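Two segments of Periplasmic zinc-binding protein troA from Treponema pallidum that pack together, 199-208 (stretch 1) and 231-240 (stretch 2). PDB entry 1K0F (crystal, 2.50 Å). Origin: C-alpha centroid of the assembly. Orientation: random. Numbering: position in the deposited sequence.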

ATOM      1  N   MET A 199       6.667 -19.123 -11.331  1.00 45.55           N
ATOM      2  CA  MET A 199       5.692 -19.759 -10.436  1.00 44.23           C
ATOM      3  C   MET A 199       6.208 -21.109  -9.981  1.00 44.60           C
ATOM      4  O   MET A 199       6.087 -21.477  -8.816  1.00 45.50           O
ATOM      5  N   GLN A 200       6.758 -21.852 -10.933  1.00 44.97           N
ATOM      6  CA  GLN A 200       7.329 -23.164 -10.679  1.00 43.99           C
ATOM      7  C   GLN A 200       8.246 -23.102  -9.467  1.00 43.01           C
ATOM      8  O   GLN A 200       8.036 -23.793  -8.471  1.00 41.15           O
ATOM      9  N   GLU A 201       9.273 -22.269  -9.572  1.00 43.24           N
ATOM     10  CA  GLU A 201      10.246 -22.100  -8.505  1.00 43.64           C
ATOM     11  C   GLU A 201       9.555 -21.751  -7.197  1.00 41.96           C
ATOM     12  O   GLU A 201       9.750 -22.419  -6.187  1.00 41.73           O
ATOM     13  N   LEU A 202       8.741 -20.705  -7.222  1.00 39.25           N
ATOM     14  CA  LEU A 202       8.033 -20.281  -6.030  1.00 38.24           C
ATOM     15  C   LEU A 202       7.204 -21.418  -5.451  1.00 38.53           C
ATOM     16  O   LEU A 202       7.122 -21.585  -4.234  1.00 38.93           O
ATOM     17  N   ALA A 203       6.587 -22.200  -6.327  1.00 38.23           N
ATOM     18  CA  ALA A 203       5.769 -23.320  -5.888  1.00 37.45           C
ATOM     19  C   ALA A 203       6.622 -24.270  -5.055  1.00 37.11           C
ATOM     20  O   ALA A 203       6.298 -24.567  -3.907  1.00 36.73           O
ATOM     21  N   ALA A 204       7.717 -24.747  -5.635  1.00 36.68           N
ATOM     22  CA  ALA A 204       8.601 -25.654  -4.916  1.00 36.40           C
ATOM     23  C   ALA A 204       9.162 -24.965  -3.679  1.00 36.18           C
ATOM     24  O   ALA A 204       9.246 -25.566  -2.619  1.00 36.15           O
ATOM     25  N   PHE A 205       9.542 -23.699  -3.823  1.00 36.45           N
ATOM     26  CA  PHE A 205      10.100 -22.940  -2.717  1.00 36.00           C
ATOM     27  C   PHE A 205       9.196 -23.050  -1.504  1.00 35.91           C
ATOM     28  O   PHE A 205       9.650 -23.312  -0.395  1.00 35.24           O
ATOM     29  N   ILE A 206       7.907 -22.858  -1.745  1.00 36.93           N
ATOM     30  CA  ILE A 206       6.891 -22.922  -0.706  1.00 37.73           C
ATOM     31  C   ILE A 206       6.719 -24.367  -0.226  1.00 39.38           C
ATOM     32  O   ILE A 206       6.391 -24.612   0.938  1.00 39.75           O
ATOM     33  N   ALA A 207       6.948 -25.325  -1.119  1.00 40.68           N
ATOM     34  CA  ALA A 207       6.808 -26.736  -0.762  1.00 41.97           C
ATOM     35  C   ALA A 207       8.040 -27.228  -0.006  1.00 41.95           C
ATOM     36  O   ALA A 207       7.945 -28.086   0.872  1.00 42.49           O
ATOM     37  N   GLN A 208       9.193 -26.676  -0.360  1.00 40.30           N
ATOM     38  CA  GLN A 208      10.437 -27.040   0.278  1.00 39.32           C
ATOM     39  C   GLN A 208      10.402 -26.496   1.701  1.00 39.43           C
ATOM     40  O   GLN A 208      10.551 -27.246   2.662  1.00 39.22           O
ATOM     41  N   ALA A 231       0.068 -25.476  -7.730  1.00 28.06           N
ATOM     42  CA  ALA A 231       1.402 -25.863  -8.157  1.00 28.41           C
ATOM     43  C   ALA A 231       2.120 -26.385  -6.918  1.00 29.18           C
ATOM     44  O   ALA A 231       2.861 -27.365  -6.979  1.00 29.24           O
ATOM     45  N   VAL A 232       1.877 -25.741  -5.782  1.00 29.84           N
ATOM     46  CA  VAL A 232       2.488 -26.177  -4.543  1.00 31.82           C
ATOM     47  C   VAL A 232       1.918 -27.548  -4.234  1.00 33.64           C
ATOM     48  O   VAL A 232       2.647 -28.471  -3.895  1.00 33.29           O
ATOM     49  N   GLN A 233       0.599 -27.667  -4.360  1.00 36.77           N
ATOM     50  CA  GLN A 233      -0.092 -28.927  -4.110  1.00 40.13           C
ATOM     51  C   GLN A 233       0.515 -30.051  -4.943  1.00 40.92           C
ATOM     52  O   GLN A 233       0.766 -31.151  -4.446  1.00 39.78           O
ATOM     53  N   ALA A 234       0.739 -29.760  -6.221  1.00 41.53           N
ATOM     54  CA  ALA A 234       1.317 -30.716  -7.145  1.00 41.54           C
ATOM     55  C   ALA A 234       2.778 -30.953  -6.776  1.00 42.70           C
ATOM     56  O   ALA A 234       3.490 -31.689  -7.457  1.00 44.46           O
ATOM     57  N   ARG A 235       3.222 -30.322  -5.692  1.00 42.61           N
ATOM     58  CA  ARG A 235       4.594 -30.477  -5.222  1.00 42.38           C
ATOM     59  C   ARG A 235       4.673 -31.170  -3.858  1.00 40.19           C
ATOM     60  O   ARG A 235       5.741 -31.250  -3.250  1.00 40.18           O
ATOM     61  N   GLY A 236       3.532 -31.655  -3.374  1.00 37.89           N
ATOM     62  CA  GLY A 236       3.494 -32.356  -2.097  1.00 34.79           C
ATOM     63  C   GLY A 236       3.141 -31.534  -0.872  1.00 32.76           C
ATOM     64  O   GLY A 236       3.263 -32.016   0.254  1.00 31.78           O
ATOM     65  N   HIS A 237       2.685 -30.305  -1.086  1.00 31.80           N
ATOM     66  CA  HIS A 237       2.334 -29.421   0.016  1.00 27.87           C
ATOM     67  C   HIS A 237       1.029 -28.674  -0.214  1.00 26.43           C
ATOM     68  O   HIS A 237       0.805 -28.107  -1.283  1.00 24.80           O
ATOM     69  N   VAL A 238       0.159 -28.687   0.794  1.00 25.78           N
ATOM     70  CA  VAL A 238      -1.113 -27.979   0.708  1.00 23.40           C
ATOM     71  C   VAL A 238      -1.000 -26.664   1.455  1.00 24.16           C
ATOM     72  O   VAL A 238      -1.137 -26.604   2.677  1.00 25.61           O
ATOM     73  N   VAL A 239      -0.732 -25.608   0.712  1.00 25.00           N
ATOM     74  CA  VAL A 239      -0.611 -24.306   1.317  1.00 24.91           C
ATOM     75  C   VAL A 239      -1.981 -23.654   1.348  1.00 26.40           C
ATOM     76  O   VAL A 239      -2.773 -23.754   0.409  1.00 26.20           O
ATOM     77  N   GLN A 240      -2.256 -23.005   2.464  1.00 26.98           N
ATOM     78  CA  GLN A 240      -3.511 -22.332   2.660  1.00 27.27           C
ATOM     79  C   GLN A 240      -3.369 -20.911   2.168  1.00 25.93           C
ATOM     80  O   GLN A 240      -2.319 -20.308   2.327  1.00 25.56           O
TER

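Stretch 1 is helical throughout, and stretch 2 supplies the last turn of a second helix, the type I turn from Gln233 to Gly236, and the segment that follows. On the stretch 1 side, both of the closest backbone approaches fall at alanines: the CA atoms of Ala203 and Val232 lie 4.6 Å apart, and those of Ala207 and His237 5.3 Å. Together the two stretches bury 480 Å² of surface, and the contact is mostly apolar.

Ala203 and Ala231 both direct their CA-to-CB bonds toward the partner, and Ala203 CB meets Ala231 CB at 3.5 Å. With a single methyl on each side there is no rotamer to choose, so this approach is set by the backbones alone. Met199 borders the pair. Its CB points sideways, and chi1 of 172° (t) places Met199 CG 4.4 Å from Ala231 CB, a peripheral contact; chi2 (t) and chi3 (m) set only the atoms beyond.

Val232 points sideways, yet its t rotamer (chi1 -176°) places both methyls against stretch 1. Val232 CG2 lies 3.8 Å from Ala203 O and 4.3 Å from Ala203 CB, while Val232 CG1 lies 4.0 Å from Ile206 CG2 and 4.2 Å from Ala207 CB. The two branches share these neighbours: Val232 CG1 is also 4.0 Å from Ala203 O, and Val232 CG2 is 4.1 Å from Ile206 CD1.

Ile206 points toward stretch 2 in the m, t conformation (chi1 -62°, chi2 155°). Its CG2 methyl serves several neighbours at once: besides Val232 CG1, Ile206 CG2 is 4.1 Å from Val239 CG2 and 4.0 Å from His237 CD2. Val239, in the p rotamer (chi1 64°), also points toward the helix but gives up little area. His237, with chi1 at 177° (t) and chi2 at 50°, brings His237 CD2 to 3.5 Å from Ile206 O and His237 CB to 3.9 Å from Ala207 CA. The ring meets these atoms obliquely; its NE2 is hydrogen-bonded elsewhere in the structure.

Arg235 has the largest covered area, 105 Å². Its CB points toward the helix and packs on Ala207, with Arg235 CB 3.7 Å from Ala207 CB. From there chi1 of -60° (m), an off-well chi2 of -107° and chi3 of -155° (t) carry the chain back along stretch 1 to Gln200. Ala204 CB lies over one face of the guanidinium, 3.7 Å from Arg235 NE, and Ala203 CB sits at its edge, 3.8 Å from the same Arg235 NE. The cross-stretch hydrogen bond runs from Arg235 NH2 to Gln200 O at 2.7 Å; its N-H...O angle of 120° makes it weak despite the short distance. That carbonyl also accepts the helical hydrogen bond from Ala204 N, at 3.0 Å. By contrast, Ala204 N and Arg235 NE, 3.5 Å apart, are both donors and form no bond. The side chain of Gln200 starts sideways with chi1 off-well at -132°, and Gln200 CG comes within 2.9 Å of Arg235 NH2, a very tight carbon-nitrogen approach, not a polar bond.

Glu201, Phe205 and Gln208 direct their CA-to-CB bonds away and add almost nothing to the contact.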

ATOM      1  CB  MET A 199       4.346 -19.961 -11.134  1.00 42.18           C
ATOM      2  CG  MET A 199       3.360 -20.782 -10.314  1.00 38.95           C
ATOM      3  SD  MET A 199       1.700 -20.850 -11.021  1.00 39.20           S
ATOM      4  CE  MET A 199       1.286 -19.102 -11.161  1.00 36.24           C
ATOM      5  CB  GLN A 200       8.141 -23.604 -11.893  1.00 46.22           C
ATOM      6  CG  GLN A 200       7.853 -25.002 -12.345  1.00 49.49           C
ATOM      7  CD  GLN A 200       6.459 -25.138 -12.893  1.00 51.98           C
ATOM      8  OE1 GLN A 200       5.552 -25.618 -12.211  1.00 53.08           O
ATOM      9  NE2 GLN A 200       6.275 -24.714 -14.138  1.00 54.07           N
ATOM     10  CB  GLU A 201      11.252 -21.009  -8.886  1.00 46.69           C
ATOM     11  CG  GLU A 201      11.811 -21.175 -10.295  1.00 52.41           C
ATOM     12  CD  GLU A 201      13.111 -20.424 -10.525  1.00 55.45           C
ATOM     13  OE1 GLU A 201      14.177 -21.079 -10.552  1.00 55.94           O
ATOM     14  OE2 GLU A 201      13.066 -19.181 -10.687  1.00 59.77           O
ATOM     15  CB  LEU A 202       7.128 -19.099  -6.350  1.00 37.04           C
ATOM     16  CG  LEU A 202       6.580 -18.397  -5.110  1.00 36.00           C
ATOM     17  CD1 LEU A 202       7.716 -18.136  -4.133  1.00 36.16           C
ATOM     18  CD2 LEU A 202       5.904 -17.104  -5.515  1.00 35.42           C
ATOM     19  CB  ALA A 203       5.192 -24.044  -7.091  1.00 37.60           C
ATOM     20  CB  ALA A 204       9.740 -26.117  -5.822  1.00 37.20           C
ATOM     21  CB  PHE A 205      10.236 -21.478  -3.095  1.00 36.02           C
ATOM     22  CG  PHE A 205      10.334 -20.577  -1.919  1.00 37.87           C
ATOM     23  CD1 PHE A 205      11.465 -20.614  -1.100  1.00 38.04           C
ATOM     24  CD2 PHE A 205       9.300 -19.701  -1.612  1.00 40.05           C
ATOM     25  CE1 PHE A 205      11.573 -19.785   0.015  1.00 38.57           C
ATOM     26  CE2 PHE A 205       9.384 -18.859  -0.498  1.00 41.41           C
ATOM     27  CZ  PHE A 205      10.531 -18.902   0.322  1.00 39.96           C
ATOM     28  CB  ILE A 206       5.536 -22.375  -1.238  1.00 36.46           C
ATOM     29  CG1 ILE A 206       5.685 -20.907  -1.632  1.00 33.93           C
ATOM     30  CG2 ILE A 206       4.456 -22.505  -0.178  1.00 37.92           C
ATOM     31  CD1 ILE A 206       4.674 -20.462  -2.661  1.00 34.00           C
ATOM     32  CB  ALA A 207       6.597 -27.571  -2.012  1.00 43.11           C
ATOM     33  CB  GLN A 208      11.607 -26.438  -0.496  1.00 38.89           C
ATOM     34  CG  GLN A 208      12.419 -27.480  -1.249  1.00 40.46           C
ATOM     35  CD  GLN A 208      12.574 -27.163  -2.726  1.00 41.00           C
ATOM     36  OE1 GLN A 208      12.706 -28.071  -3.563  1.00 38.99           O
ATOM     37  NE2 GLN A 208      12.567 -25.875  -3.060  1.00 39.45           N
ATOM     38  CB  ALA A 231       2.132 -24.670  -8.732  1.00 25.00           C
ATOM     39  CB  VAL A 232       2.150 -25.230  -3.391  1.00 32.55           C
ATOM     40  CG1 VAL A 232       2.884 -25.668  -2.135  1.00 33.64           C
ATOM     41  CG2 VAL A 232       2.545 -23.816  -3.754  1.00 31.80           C
ATOM     42  CB  GLN A 233      -1.573 -28.791  -4.458  1.00 43.51           C
ATOM     43  CG  GLN A 233      -2.523 -29.223  -3.354  1.00 48.39           C
ATOM     44  CD  GLN A 233      -3.210 -28.045  -2.701  1.00 51.33           C
ATOM     45  OE1 GLN A 233      -4.387 -28.118  -2.344  1.00 53.37           O
ATOM     46  NE2 GLN A 233      -2.477 -26.941  -2.547  1.00 52.01           N
ATOM     47  CB  ALA A 234       1.210 -30.188  -8.561  1.00 41.64           C
ATOM     48  CB  ARG A 235       5.275 -29.113  -5.143  1.00 46.16           C
ATOM     49  CG  ARG A 235       5.348 -28.384  -6.474  1.00 51.18           C
ATOM     50  CD  ARG A 235       6.766 -28.370  -7.030  1.00 55.21           C
ATOM     51  NE  ARG A 235       6.987 -27.248  -7.941  1.00 58.76           N
ATOM     52  CZ  ARG A 235       7.923 -27.226  -8.888  1.00 60.24           C
ATOM     53  NH1 ARG A 235       8.734 -28.265  -9.056  1.00 60.65           N
ATOM     54  NH2 ARG A 235       8.050 -26.161  -9.668  1.00 60.27           N
ATOM     55  CB  HIS A 237       3.462 -28.411   0.237  1.00 28.69           C
ATOM     56  CG  HIS A 237       3.170 -27.401   1.305  1.00 28.29           C
ATOM     57  ND1 HIS A 237       2.713 -27.750   2.558  1.00 28.67           N
ATOM     58  CD2 HIS A 237       3.250 -26.050   1.300  1.00 27.51           C
ATOM     59  CE1 HIS A 237       2.522 -26.659   3.278  1.00 27.35           C
ATOM     60  NE2 HIS A 237       2.841 -25.615   2.536  1.00 26.12           N
ATOM     61  CB  VAL A 238      -2.278 -28.766   1.326  1.00 19.21           C
ATOM     62  CG1 VAL A 238      -3.584 -28.193   0.821  1.00 14.01           C
ATOM     63  CG2 VAL A 238      -2.160 -30.235   0.990  1.00 18.17           C
ATOM     64  CB  VAL A 239       0.382 -23.414   0.549  1.00 23.50           C
ATOM     65  CG1 VAL A 239      -0.131 -23.135  -0.851  1.00 23.77           C
ATOM     66  CG2 VAL A 239       0.607 -22.127   1.316  1.00 23.26           C
ATOM     67  CB  GLN A 240      -3.836 -22.290   4.147  1.00 31.44           C
ATOM     68  CG  GLN A 240      -4.821 -23.324   4.632  1.00 36.75           C
ATOM     69  CD  GLN A 240      -5.336 -22.985   6.012  1.00 40.74           C
ATOM     70  OE1 GLN A 240      -4.554 -22.724   6.926  1.00 42.62           O
ATOM     71  NE2 GLN A 240      -6.655 -22.975   6.175  1.00 44.04           N
TER